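Side-chain contacts in muconate cycloisomerase (Azorhizobium caulinodans, PDB 3MY9), which belongs to the enolase superfamily, joining an N-terminal capping domain to a barrel-type domain that carries magnesium: residues A[39-44]-A[49-54]; A[152-157]-A[182-187]; A[93-98]-A[279-284]. All coordinates share one frame; numbering follows the deposited sequence.

Interaction 1 is a buried pairing of neighbouring strands inside the N-terminal domain, where main-chain hydrogen bonds and an indole face do most of the work. Interaction 2 lies about 43 Å away, centre to centre, on the far side of the chain's centre; it joins two helices of the barrel-type domain through a buried methionine pair and a salt-bridge network at the surface. Interaction 3, centred about 17 Å from interaction 1, is a slight surface contact between the two domains, a single long ion pair. The three share no secondary-structure element, and side-chain charge does more of the joining in the helical contacts than in the hairpin.

Interaction 1 of 3, residues A[39-44]-A[49-54]; sequences LLEVTS and VGWGEA
Four main-chain hydrogen bonds join 39-44 to 49-54, two in the pair Leu40 with Gly52 and two in Val42 with Gly50. All are nearly straight: Leu40 N lies 2.9 Å from Gly52 O with an angle of 171° at the hydrogen, and Val42 N is 2.9 Å from Gly50 O. Between them, CA-H...O contacts such as Trp51 CA to Leu40 O, 3.4 Å, complete the seam.

The two strands form a beta hairpin of the N-terminal capping domain, with Leu39, Glu41, Thr43, Val49, Trp51 and Glu53 on one face of the antiparallel sheet. The other face, with Leu40 and Val42, packs on helix 102-120.

The main side-chain contact is a CH-pi interaction. Glu41 CB sits 3.7 Å from the centroid of the six-membered ring of Trp51, only 8° off its normal. With CG anti to the backbone N (chi1 -177°), the extended Glu41 chain continues over the same ring and brings CG to 3.5 Å from Val49 CG1. Glu41 OE1 forms a salt bridge with Arg12. Leu39 CB meets the indole at its edge, 4.1 Å from Trp51 CZ3.

Leu39 and Glu53 run side by side, and Leu39 CD2 approaches Glu53 CD to 3.7 Å. The Glu53 carboxylate has its polar partners elsewhere: OE2 forms a salt bridge with Arg37 and accepts a hydrogen bond from Trp302 NE1.

Interaction 2 of 3, residues A[152-157]-A[182-187]; sequences ERMRAM and ETMRGE
Met154 and Met184, and Arg155 and Glu187, are the pairs whose CA atoms lie nearest across the two helical segments, 9.2 Å apart in both, and side chains bridge the gap. The segments belong to helices 147-157 and 174-188 of the barrel-type domain, two outer helices around its strands. Strand 135-142 lies beneath both, with Ile142 touching each of the two methionines.

On this buried side the thioethers cross at about a right angle. Met154 SD lies 3.6 Å from Met184 CE, and Met184 CG is 4.1 Å from both SD and CE of Met154. The Met184 chain is extended, whereas that of Met154 bends at its last torsion (chi3 74°), which turns its methyl alongside Met184 CG.

Toward the surface, Glu152, Arg155 and Glu187 form a salt-bridge network. Arg155 bends at chi2 and chi3, and its guanidinium spans the two carboxylates; the carboxyl carbons of both glutamates lie at its edge, near its plane. Glu152, one turn earlier on the same helix, receives NE and NH2 side-on at a single oxygen: Arg155 NH2 to Glu152 OE2 is 2.7 Å, and the longer NE bond arrives from above the carboxylate plane. This double grip probably restrains the rotation of the guanidinium while it reaches across to the other helix.

The Glu187 chain crosses that of Arg155 at about a right angle, with the planes of carboxylate and guanidinium 46° apart. Arg155 NH1 donates to the syn lone pair of Glu187 OE2 over 3.0 Å.

Interaction 3 of 3, residues A[93-98]-A[279-284]; sequences RMDKML and LMKAQS
Asp95 and Lys281 have the closest CA atoms of the two helical segments, and at 11.8 Å these are too far apart for any contact between the backbones. Helix 87-97 belongs to the N-terminal capping domain and helix 279-292 to the barrel-type domain, so the contact bridges the surface between the two domains of this enolase-superfamily chain.

The two side chains come from opposite directions. Lys281 bends at chi2 (-70°) and then runs out extended, which carries its ammonium end toward the carboxylate. Asp95 OD2 is marginally nearer to Lys281 CE, at 3.7 Å, than to Lys281 NZ, at 3.8 Å, the latter a long salt bridge without a hydrogen bond. The attraction is thus probably electrostatic and weakly directional, at the protein surface, where Lys281 is exposed.

A stronger partner takes the other carboxylate oxygen: Asp95 OD1 forms a salt bridge with Lys105, which also donates to Leu98 O just beyond the helix end. Elsewhere on 279-284, Met280 and Ser284 pack against a second subunit of the assembly. Within the segment, Met280 O accepts from Ser284 N and also from the hydroxyl, with Ser284 OG 3.2 Å away and above the carbonyl plane.

Interaction 1 of 3, residues A[39-44]-A[49-54]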
ATOM      1  N   LEU A  39     -12.699 -32.133 -34.942  1.00 74.10           N
ATOM      2  CA  LEU A  39     -11.382 -32.662 -35.241  1.00 72.43           C
ATOM      3  C   LEU A  39     -10.866 -32.012 -36.517  1.00 73.03           C
ATOM      4  O   LEU A  39     -11.618 -31.797 -37.469  1.00 75.71           O
ATOM      5  CB  LEU A  39     -11.435 -34.176 -35.405  1.00 73.31           C
ATOM      6  CG  LEU A  39     -12.363 -34.920 -34.460  1.00 73.65           C
ATOM      7  CD1 LEU A  39     -12.521 -36.352 -34.941  1.00 77.07           C
ATOM      8  CD2 LEU A  39     -11.857 -34.848 -33.019  1.00 72.04           C
ATOM      9  N   LEU A  40      -9.578 -31.698 -36.519  1.00 70.96           N
ATOM     10  CA  LEU A  40      -8.915 -31.032 -37.628  1.00 71.09           C
ATOM     11  C   LEU A  40      -7.785 -31.926 -38.086  1.00 70.52           C
ATOM     12  O   LEU A  40      -6.980 -32.375 -37.275  1.00 68.73           O
ATOM     13  CB  LEU A  40      -8.344 -29.687 -37.154  1.00 69.24           C
ATOM     14  CG  LEU A  40      -7.390 -28.919 -38.079  1.00 68.71           C
ATOM     15  CD1 LEU A  40      -8.157 -28.168 -39.156  1.00 68.86           C
ATOM     16  CD2 LEU A  40      -6.523 -27.952 -37.251  1.00 64.12           C
ATOM     17  N   GLU A  41      -7.723 -32.184 -39.382  1.00 72.26           N
ATOM     18  CA  GLU A  41      -6.626 -32.931 -39.955  1.00 72.15           C
ATOM     19  C   GLU A  41      -5.844 -31.990 -40.850  1.00 72.04           C
ATOM     20  O   GLU A  41      -6.393 -31.430 -41.801  1.00 73.56           O
ATOM     21  CB  GLU A  41      -7.143 -34.120 -40.785  1.00 74.57           C
ATOM     22  CG  GLU A  41      -6.033 -35.012 -41.359  1.00 74.99           C
ATOM     23  CD  GLU A  41      -6.465 -35.787 -42.607  1.00 80.26           C
ATOM     24  OE1 GLU A  41      -7.172 -35.209 -43.458  1.00 83.65           O
ATOM     25  OE2 GLU A  41      -6.077 -36.970 -42.750  1.00 81.14           O
ATOM     26  N   VAL A  42      -4.561 -31.831 -40.563  1.00 69.96           N
ATOM     27  CA  VAL A  42      -3.712 -30.996 -41.403  1.00 69.79           C
ATOM     28  C   VAL A  42      -2.719 -31.862 -42.150  1.00 69.73           C
ATOM     29  O   VAL A  42      -2.223 -32.846 -41.611  1.00 68.94           O
ATOM     30  CB  VAL A  42      -2.992 -29.925 -40.572  1.00 67.60           C
ATOM     31  CG1 VAL A  42      -2.232 -28.971 -41.502  1.00 68.22           C
ATOM     32  CG2 VAL A  42      -3.998 -29.169 -39.741  1.00 66.14           C
ATOM     33  N   THR A  43      -2.462 -31.505 -43.406  1.00 71.00           N
ATOM     34  CA  THR A  43      -1.584 -32.281 -44.268  1.00 71.51           C
ATOM     35  C   THR A  43      -0.534 -31.386 -44.919  1.00 71.63           C
ATOM     36  O   THR A  43      -0.875 -30.396 -45.551  1.00 72.72           O
ATOM     37  CB  THR A  43      -2.395 -33.005 -45.361  1.00 74.29           C
ATOM     38  OG1 THR A  43      -3.543 -33.644 -44.768  1.00 72.21           O
ATOM     39  CG2 THR A  43      -1.524 -34.030 -46.085  1.00 74.34           C
ATOM     40  N   SER A  44       0.740 -31.737 -44.770  1.00 70.91           N
ATOM     41  CA  SER A  44       1.830 -30.930 -45.325  1.00 71.23           C
ATOM     42  C   SER A  44       2.048 -31.175 -46.811  1.00 74.02           C
ATOM     43  O   SER A  44       1.566 -32.166 -47.368  1.00 75.61           O
ATOM     44  CB  SER A  44       3.141 -31.241 -44.614  1.00 69.60           C
ATOM     45  OG  SER A  44       3.609 -32.519 -45.017  1.00 69.52           O
ATOM     46  N   VAL A  49       0.813 -36.148 -42.040  1.00 69.72           N
ATOM     47  CA  VAL A  49      -0.493 -35.809 -41.491  1.00 69.39           C
ATOM     48  C   VAL A  49      -0.415 -35.551 -39.988  1.00 67.11           C
ATOM     49  O   VAL A  49       0.306 -36.245 -39.278  1.00 66.41           O
ATOM     50  CB  VAL A  49      -1.495 -36.949 -41.750  1.00 71.46           C
ATOM     51  CG1 VAL A  49      -2.869 -36.594 -41.214  1.00 71.18           C
ATOM     52  CG2 VAL A  49      -1.568 -37.253 -43.240  1.00 73.14           C
ATOM     53  N   GLY A  50      -1.167 -34.560 -39.513  1.00 65.98           N
ATOM     54  CA  GLY A  50      -1.257 -34.272 -38.084  1.00 64.02           C
ATOM     55  C   GLY A  50      -2.668 -33.941 -37.662  1.00 64.33           C
ATOM     56  O   GLY A  50      -3.445 -33.407 -38.448  1.00 66.18           O
ATOM     57  N   TRP A  51      -3.002 -34.251 -36.416  1.00 63.32           N
ATOM     58  CA  TRP A  51      -4.360 -34.072 -35.924  1.00 64.12           C
ATOM     59  C   TRP A  51      -4.424 -33.111 -34.745  1.00 63.09           C
ATOM     60  O   TRP A  51      -3.506 -33.035 -33.928  1.00 60.59           O
ATOM     61  CB  TRP A  51      -4.970 -35.427 -35.542  1.00 64.86           C
ATOM     62  CG  TRP A  51      -5.306 -36.288 -36.759  1.00 67.30           C
ATOM     63  CD1 TRP A  51      -4.466 -37.112 -37.438  1.00 68.21           C
ATOM     64  CD2 TRP A  51      -6.580 -36.395 -37.408  1.00 69.73           C
ATOM     65  NE1 TRP A  51      -5.135 -37.730 -38.472  1.00 70.26           N
ATOM     66  CE2 TRP A  51      -6.435 -37.306 -38.468  1.00 71.32           C
ATOM     67  CE3 TRP A  51      -7.836 -35.816 -37.180  1.00 71.43           C
ATOM     68  CZ2 TRP A  51      -7.488 -37.631 -39.318  1.00 75.60           C
ATOM     69  CZ3 TRP A  51      -8.883 -36.152 -38.007  1.00 73.85           C
ATOM     70  CH2 TRP A  51      -8.702 -37.046 -39.073  1.00 76.50           C
ATOM     71  N   GLY A  52      -5.520 -32.365 -34.692  1.00 64.72           N
ATOM     72  CA  GLY A  52      -5.864 -31.539 -33.553  1.00 63.99           C
ATOM     73  C   GLY A  52      -7.332 -31.695 -33.233  1.00 66.13           C
ATOM     74  O   GLY A  52      -8.119 -32.149 -34.065  1.00 68.10           O
ATOM     75  N   GLU A  53      -7.696 -31.319 -32.021  1.00 66.74           N
ATOM     76  CA  GLU A  53      -9.071 -31.423 -31.553  1.00 69.08           C
ATOM     77  C   GLU A  53      -9.385 -30.176 -30.752  1.00 69.80           C
ATOM     78  O   GLU A  53      -8.582 -29.765 -29.926  1.00 67.59           O
ATOM     79  CB  GLU A  53      -9.248 -32.673 -30.685  1.00 68.58           C
ATOM     80  CG  GLU A  53     -10.531 -32.718 -29.873  1.00 68.04           C
ATOM     81  CD  GLU A  53     -10.961 -34.135 -29.531  1.00 69.08           C
ATOM     82  OE1 GLU A  53     -10.083 -35.021 -29.425  1.00 66.54           O
ATOM     83  OE2 GLU A  53     -12.184 -34.360 -29.370  1.00 70.05           O
ATOM     84  N   ALA A  54     -10.540 -29.582 -31.028  1.00 73.80           N
ATOM     85  CA  ALA A  54     -11.054 -28.457 -30.267  1.00 75.67           C
ATOM     86  C   ALA A  54     -12.067 -28.976 -29.256  1.00 77.88           C
ATOM     87  O   ALA A  54     -13.156 -29.416 -29.623  1.00 80.22           O
ATOM     88  CB  ALA A  54     -11.700 -27.426 -31.203  1.00 77.50           C
TER

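Interaction 2 of 3, residues A[152-157]-A[182-187]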
ATOM      1  N   GLU A 152     -15.490 -48.319  -0.565  1.00 68.34           N
ATOM      2  CA  GLU A 152     -15.043 -49.623  -1.040  1.00 71.08           C
ATOM      3  C   GLU A 152     -14.156 -49.450  -2.264  1.00 69.88           C
ATOM      4  O   GLU A 152     -13.136 -50.125  -2.383  1.00 70.12           O
ATOM      5  CB  GLU A 152     -16.229 -50.558  -1.312  1.00 74.28           C
ATOM      6  CG  GLU A 152     -16.893 -51.037  -0.033  1.00 78.26           C
ATOM      7  CD  GLU A 152     -16.064 -52.085   0.724  1.00 83.92           C
ATOM      8  OE1 GLU A 152     -15.530 -53.033   0.092  1.00 85.90           O
ATOM      9  OE2 GLU A 152     -15.959 -51.961   1.964  1.00 86.67           O
ATOM     10  N   ARG A 153     -14.519 -48.529  -3.154  1.00 68.80           N
ATOM     11  CA  ARG A 153     -13.645 -48.181  -4.288  1.00 68.15           C
ATOM     12  C   ARG A 153     -12.246 -47.794  -3.805  1.00 66.09           C
ATOM     13  O   ARG A 153     -11.251 -48.349  -4.269  1.00 67.29           O
ATOM     14  CB  ARG A 153     -14.234 -47.053  -5.130  1.00 66.51           C
ATOM     15  CG  ARG A 153     -15.491 -47.460  -5.840  1.00 69.98           C
ATOM     16  CD  ARG A 153     -16.055 -46.365  -6.711  1.00 72.39           C
ATOM     17  NE  ARG A 153     -17.446 -46.641  -7.057  1.00 78.73           N
ATOM     18  CZ  ARG A 153     -18.204 -45.913  -7.878  1.00 81.91           C
ATOM     19  NH1 ARG A 153     -17.722 -44.824  -8.474  1.00 81.33           N
ATOM     20  NH2 ARG A 153     -19.464 -46.294  -8.108  1.00 84.89           N
ATOM     21  N   MET A 154     -12.179 -46.886  -2.842  1.00 63.38           N
ATOM     22  CA  MET A 154     -10.897 -46.474  -2.249  1.00 61.64           C
ATOM     23  C   MET A 154     -10.174 -47.674  -1.643  1.00 64.32           C
ATOM     24  O   MET A 154      -8.961 -47.826  -1.793  1.00 64.48           O
ATOM     25  CB  MET A 154     -11.119 -45.406  -1.160  1.00 58.43           C
ATOM     26  CG  MET A 154     -11.610 -44.082  -1.715  1.00 55.01           C
ATOM     27  SD  MET A 154     -11.942 -42.789  -0.489  1.00 43.72           S
ATOM     28  CE  MET A 154     -10.245 -42.411  -0.121  1.00 45.07           C
ATOM     29  N   ARG A 155     -10.931 -48.522  -0.960  1.00 66.83           N
ATOM     30  CA  ARG A 155     -10.373 -49.723  -0.317  1.00 70.25           C
ATOM     31  C   ARG A 155      -9.633 -50.629  -1.297  1.00 71.48           C
ATOM     32  O   ARG A 155      -8.633 -51.243  -0.937  1.00 72.76           O
ATOM     33  CB  ARG A 155     -11.474 -50.532   0.393  1.00 72.58           C
ATOM     34  CG  ARG A 155     -11.188 -50.807   1.867  1.00 75.97           C
ATOM     35  CD  ARG A 155     -11.972 -49.879   2.835  1.00 77.10           C
ATOM     36  NE  ARG A 155     -13.317 -50.400   3.116  1.00 79.95           N
ATOM     37  CZ  ARG A 155     -14.016 -50.236   4.248  1.00 80.08           C
ATOM     38  NH1 ARG A 155     -13.531 -49.570   5.300  1.00 77.42           N
ATOM     39  NH2 ARG A 155     -15.228 -50.777   4.331  1.00 81.32           N
ATOM     40  N   ALA A 156     -10.138 -50.722  -2.525  1.00 71.93           N
ATOM     41  CA  ALA A 156      -9.480 -51.490  -3.588  1.00 72.86           C
ATOM     42  C   ALA A 156      -8.373 -50.693  -4.290  1.00 70.47           C
ATOM     43  O   ALA A 156      -7.364 -51.254  -4.712  1.00 72.17           O
ATOM     44  CB  ALA A 156     -10.505 -51.949  -4.610  1.00 74.38           C
ATOM     45  N   MET A 157      -8.561 -49.384  -4.433  1.00 67.14           N
ATOM     46  CA  MET A 157      -7.678 -48.573  -5.290  1.00 64.44           C
ATOM     47  C   MET A 157      -6.348 -48.168  -4.642  1.00 62.04           C
ATOM     48  O   MET A 157      -5.320 -48.042  -5.319  1.00 60.36           O
ATOM     49  CB  MET A 157      -8.407 -47.312  -5.747  1.00 63.07           C
ATOM     50  CG  MET A 157      -9.507 -47.585  -6.747  1.00 65.21           C
ATOM     51  SD  MET A 157     -10.369 -46.085  -7.268  1.00 64.97           S
ATOM     52  CE  MET A 157     -10.936 -46.830  -8.800  1.00 68.68           C
ATOM     53  N   GLU A 182     -13.430 -37.530   8.283  1.00 47.75           N
ATOM     54  CA  GLU A 182     -12.917 -38.215   9.459  1.00 50.72           C
ATOM     55  C   GLU A 182     -12.722 -39.697   9.189  1.00 51.86           C
ATOM     56  O   GLU A 182     -11.713 -40.250   9.594  1.00 52.81           O
ATOM     57  CB  GLU A 182     -13.849 -38.064  10.677  1.00 52.08           C
ATOM     58  CG  GLU A 182     -13.120 -38.277  12.016  1.00 57.34           C
ATOM     59  CD  GLU A 182     -12.303 -37.037  12.449  1.00 61.11           C
ATOM     60  OE1 GLU A 182     -12.916 -35.999  12.852  1.00 64.34           O
ATOM     61  OE2 GLU A 182     -11.041 -37.098  12.382  1.00 63.86           O
ATOM     62  N   THR A 183     -13.698 -40.336   8.538  1.00 52.50           N
ATOM     63  CA  THR A 183     -13.586 -41.765   8.216  1.00 54.77           C
ATOM     64  C   THR A 183     -12.423 -42.006   7.257  1.00 54.12           C
ATOM     65  O   THR A 183     -11.669 -42.946   7.434  1.00 55.35           O
ATOM     66  CB  THR A 183     -14.880 -42.326   7.581  1.00 55.88           C
ATOM     67  OG1 THR A 183     -16.004 -42.042   8.423  1.00 56.77           O
ATOM     68  CG2 THR A 183     -14.768 -43.823   7.321  1.00 58.17           C
ATOM     69  N   MET A 184     -12.274 -41.140   6.261  1.00 52.58           N
ATOM     70  CA  MET A 184     -11.173 -41.257   5.291  1.00 52.45           C
ATOM     71  C   MET A 184      -9.792 -41.092   5.920  1.00 51.97           C
ATOM     72  O   MET A 184      -8.884 -41.862   5.618  1.00 52.48           O
ATOM     73  CB  MET A 184     -11.319 -40.240   4.153  1.00 50.53           C
ATOM     74  CG  MET A 184     -12.207 -40.690   2.984  1.00 52.97           C
ATOM     75  SD  MET A 184     -12.443 -39.328   1.821  1.00 53.81           S
ATOM     76  CE  MET A 184     -13.693 -39.903   0.734  1.00 57.37           C
ATOM     77  N   ARG A 185      -9.617 -40.089   6.774  1.00 50.94           N
ATOM     78  CA  ARG A 185      -8.320 -39.903   7.441  1.00 51.42           C
ATOM     79  C   ARG A 185      -8.079 -41.021   8.476  1.00 53.47           C
ATOM     80  O   ARG A 185      -6.945 -41.451   8.645  1.00 55.26           O
ATOM     81  CB  ARG A 185      -8.188 -38.509   8.088  1.00 49.93           C
ATOM     82  CG  ARG A 185      -7.924 -37.351   7.091  1.00 49.17           C
ATOM     83  CD  ARG A 185      -6.790 -37.639   6.123  1.00 48.69           C
ATOM     84  NE  ARG A 185      -6.341 -36.436   5.429  1.00 45.45           N
ATOM     85  CZ  ARG A 185      -5.535 -36.412   4.366  1.00 43.54           C
ATOM     86  NH1 ARG A 185      -5.036 -37.540   3.834  1.00 43.60           N
ATOM     87  NH2 ARG A 185      -5.202 -35.241   3.839  1.00 42.14           N
ATOM     88  N   GLY A 186      -9.136 -41.517   9.121  1.00 54.55           N
ATOM     89  CA  GLY A 186      -9.013 -42.633  10.082  1.00 57.09           C
ATOM     90  C   GLY A 186      -8.465 -43.941   9.493  1.00 59.19           C
ATOM     91  O   GLY A 186      -7.679 -44.644  10.131  1.00 61.62           O
ATOM     92  N   GLU A 187      -8.867 -44.279   8.278  1.00 59.26           N
ATOM     93  CA  GLU A 187      -8.371 -45.497   7.645  1.00 61.20           C
ATOM     94  C   GLU A 187      -7.048 -45.323   6.903  1.00 60.29           C
ATOM     95  O   GLU A 187      -6.157 -46.190   6.967  1.00 61.94           O
ATOM     96  CB  GLU A 187      -9.384 -46.022   6.644  1.00 62.11           C
ATOM     97  CG  GLU A 187      -8.904 -47.333   5.970  1.00 64.85           C
ATOM     98  CD  GLU A 187     -10.027 -48.268   5.641  1.00 66.96           C
ATOM     99  OE1 GLU A 187      -9.744 -49.396   5.136  1.00 70.17           O
ATOM    100  OE2 GLU A 187     -11.190 -47.875   5.907  1.00 67.83           O
TER

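Interaction 3 of 3, residues A[93-98]-A[279-284]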
ATOM      1  N   ARG A  93      -0.215 -14.777 -35.481  1.00 62.17           N
ATOM      2  CA  ARG A  93      -1.111 -14.370 -36.586  1.00 64.97           C
ATOM      3  C   ARG A  93      -2.583 -14.676 -36.246  1.00 65.61           C
ATOM      4  O   ARG A  93      -3.430 -13.832 -36.414  1.00 66.94           O
ATOM      5  CB  ARG A  93      -0.705 -15.015 -37.914  1.00 65.95           C
ATOM      6  N   MET A  94      -2.877 -15.862 -35.718  1.00 65.26           N
ATOM      7  CA  MET A  94      -4.261 -16.233 -35.411  1.00 65.98           C
ATOM      8  C   MET A  94      -4.842 -15.350 -34.282  1.00 67.39           C
ATOM      9  O   MET A  94      -6.019 -14.987 -34.333  1.00 69.45           O
ATOM     10  CB  MET A  94      -4.372 -17.727 -35.074  1.00 64.12           C
ATOM     11  CG  MET A  94      -3.908 -18.698 -36.206  1.00 62.51           C
ATOM     12  SD  MET A  94      -4.259 -20.484 -35.926  1.00 53.67           S
ATOM     13  CE  MET A  94      -3.249 -20.796 -34.514  1.00 53.58           C
ATOM     14  N   ASP A  95      -4.021 -14.973 -33.298  1.00 66.88           N
ATOM     15  CA  ASP A  95      -4.461 -14.069 -32.218  1.00 68.09           C
ATOM     16  C   ASP A  95      -4.680 -12.607 -32.692  1.00 71.23           C
ATOM     17  O   ASP A  95      -5.473 -11.870 -32.113  1.00 72.16           O
ATOM     18  CB  ASP A  95      -3.471 -14.090 -31.038  1.00 65.46           C
ATOM     19  CG  ASP A  95      -3.542 -15.378 -30.205  1.00 64.77           C
ATOM     20  OD1 ASP A  95      -4.539 -16.142 -30.325  1.00 65.07           O
ATOM     21  OD2 ASP A  95      -2.604 -15.612 -29.395  1.00 63.30           O
ATOM     22  N   LYS A  96      -3.963 -12.195 -33.725  1.00 73.64           N
ATOM     23  CA  LYS A  96      -4.084 -10.852 -34.279  1.00 77.13           C
ATOM     24  C   LYS A  96      -5.348 -10.708 -35.141  1.00 80.53           C
ATOM     25  O   LYS A  96      -6.000  -9.662 -35.118  1.00 82.11           O
ATOM     26  CB  LYS A  96      -2.847 -10.534 -35.133  1.00 77.90           C
ATOM     27  CG  LYS A  96      -2.889  -9.181 -35.863  1.00 81.78           C
ATOM     28  CD  LYS A  96      -1.975  -8.125 -35.223  1.00 83.51           C
ATOM     29  CE  LYS A  96      -0.599  -8.070 -35.925  1.00 84.60           C
ATOM     30  NZ  LYS A  96       0.066  -6.729 -35.791  1.00 85.95           N
ATOM     31  N   MET A  97      -5.676 -11.750 -35.905  1.00 81.93           N
ATOM     32  CA  MET A  97      -6.809 -11.723 -36.837  1.00 85.50           C
ATOM     33  C   MET A  97      -8.141 -12.119 -36.185  1.00 86.54           C
ATOM     34  O   MET A  97      -9.191 -11.612 -36.570  1.00 89.12           O
ATOM     35  CB  MET A  97      -6.527 -12.622 -38.050  1.00 85.91           C
ATOM     36  CG  MET A  97      -5.352 -12.150 -38.921  1.00 86.75           C
ATOM     37  SD  MET A  97      -5.587 -10.533 -39.739  1.00 88.33           S
ATOM     38  CE  MET A  97      -6.375 -11.013 -41.278  1.00 92.28           C
ATOM     39  N   LEU A  98      -8.096 -13.015 -35.205  1.00 85.55           N
ATOM     40  CA  LEU A  98      -9.290 -13.446 -34.466  1.00 86.40           C
ATOM     41  C   LEU A  98      -9.070 -13.328 -32.956  1.00 84.73           C
ATOM     42  O   LEU A  98      -7.966 -13.571 -32.463  1.00 82.93           O
ATOM     43  CB  LEU A  98      -9.627 -14.892 -34.825  1.00 86.30           C
ATOM     44  CG  LEU A  98     -10.810 -15.565 -34.121  1.00 86.80           C
ATOM     45  CD1 LEU A  98     -12.140 -14.987 -34.611  1.00 90.21           C
ATOM     46  CD2 LEU A  98     -10.742 -17.059 -34.368  1.00 86.53           C
ATOM     47  N   LEU A 279      -0.559 -25.016 -26.028  1.00 48.11           N
ATOM     48  CA  LEU A 279       0.544 -25.706 -25.385  1.00 45.93           C
ATOM     49  C   LEU A 279       1.694 -24.762 -25.045  1.00 44.15           C
ATOM     50  O   LEU A 279       2.192 -24.798 -23.929  1.00 42.92           O
ATOM     51  CB  LEU A 279       1.053 -26.827 -26.294  1.00 47.08           C
ATOM     52  CG  LEU A 279       0.060 -27.939 -26.678  1.00 48.58           C
ATOM     53  CD1 LEU A 279       0.638 -28.853 -27.740  1.00 49.36           C
ATOM     54  CD2 LEU A 279      -0.295 -28.709 -25.502  1.00 45.74           C
ATOM     55  N   MET A 280       2.124 -23.935 -26.001  1.00 43.59           N
ATOM     56  CA  MET A 280       3.184 -22.947 -25.727  1.00 42.83           C
ATOM     57  C   MET A 280       2.703 -21.895 -24.702  1.00 42.29           C
ATOM     58  O   MET A 280       3.452 -21.519 -23.818  1.00 41.53           O
ATOM     59  CB  MET A 280       3.710 -22.283 -27.014  1.00 42.33           C
ATOM     60  CG  MET A 280       4.550 -23.255 -27.925  1.00 42.50           C
ATOM     61  SD  MET A 280       5.381 -22.552 -29.416  1.00 36.16           S
ATOM     62  CE  MET A 280       5.766 -24.182 -30.088  1.00 45.54           C
ATOM     63  N   LYS A 281       1.463 -21.435 -24.827  1.00 43.09           N
ATOM     64  CA  LYS A 281       0.896 -20.486 -23.858  1.00 43.17           C
ATOM     65  C   LYS A 281       0.821 -21.109 -22.463  1.00 41.22           C
ATOM     66  O   LYS A 281       1.082 -20.437 -21.481  1.00 40.67           O
ATOM     67  CB  LYS A 281      -0.506 -20.039 -24.266  1.00 44.50           C
ATOM     68  CG  LYS A 281      -0.609 -19.287 -25.598  1.00 49.21           C
ATOM     69  CD  LYS A 281       0.001 -17.917 -25.526  1.00 53.95           C
ATOM     70  CE  LYS A 281      -0.402 -17.076 -26.737  1.00 57.49           C
ATOM     71  NZ  LYS A 281      -0.090 -15.639 -26.483  1.00 58.08           N
ATOM     72  N   ALA A 282       0.506 -22.400 -22.369  1.00 41.19           N
ATOM     73  CA  ALA A 282       0.501 -23.066 -21.057  1.00 39.90           C
ATOM     74  C   ALA A 282       1.900 -23.108 -20.418  1.00 39.66           C
ATOM     75  O   ALA A 282       2.041 -22.962 -19.194  1.00 37.69           O
ATOM     76  CB  ALA A 282      -0.093 -24.465 -21.139  1.00 40.42           C
ATOM     77  N   GLN A 283       2.936 -23.310 -21.229  1.00 40.41           N
ATOM     78  CA  GLN A 283       4.308 -23.294 -20.696  1.00 40.56           C
ATOM     79  C   GLN A 283       4.749 -21.874 -20.310  1.00 40.78           C
ATOM     80  O   GLN A 283       5.524 -21.703 -19.383  1.00 40.71           O
ATOM     81  CB  GLN A 283       5.280 -23.899 -21.688  1.00 41.02           C
ATOM     82  CG  GLN A 283       5.177 -25.414 -21.830  1.00 42.69           C
ATOM     83  CD  GLN A 283       6.446 -26.028 -22.433  1.00 43.74           C
ATOM     84  OE1 GLN A 283       7.018 -25.469 -23.365  1.00 41.99           O
ATOM     85  NE2 GLN A 283       6.882 -27.172 -21.893  1.00 41.00           N
ATOM     86  N   SER A 284       4.276 -20.851 -21.024  1.00 40.70           N
ATOM     87  CA  SER A 284       4.580 -19.472 -20.632  1.00 40.65           C
ATOM     88  C   SER A 284       3.923 -19.159 -19.280  1.00 39.73           C
ATOM     89  O   SER A 284       4.551 -18.564 -18.405  1.00 38.87           O
ATOM     90  CB  SER A 284       4.056 -18.479 -21.678  1.00 41.29           C
ATOM     91  OG  SER A 284       4.685 -18.694 -22.914  1.00 43.94           O
TER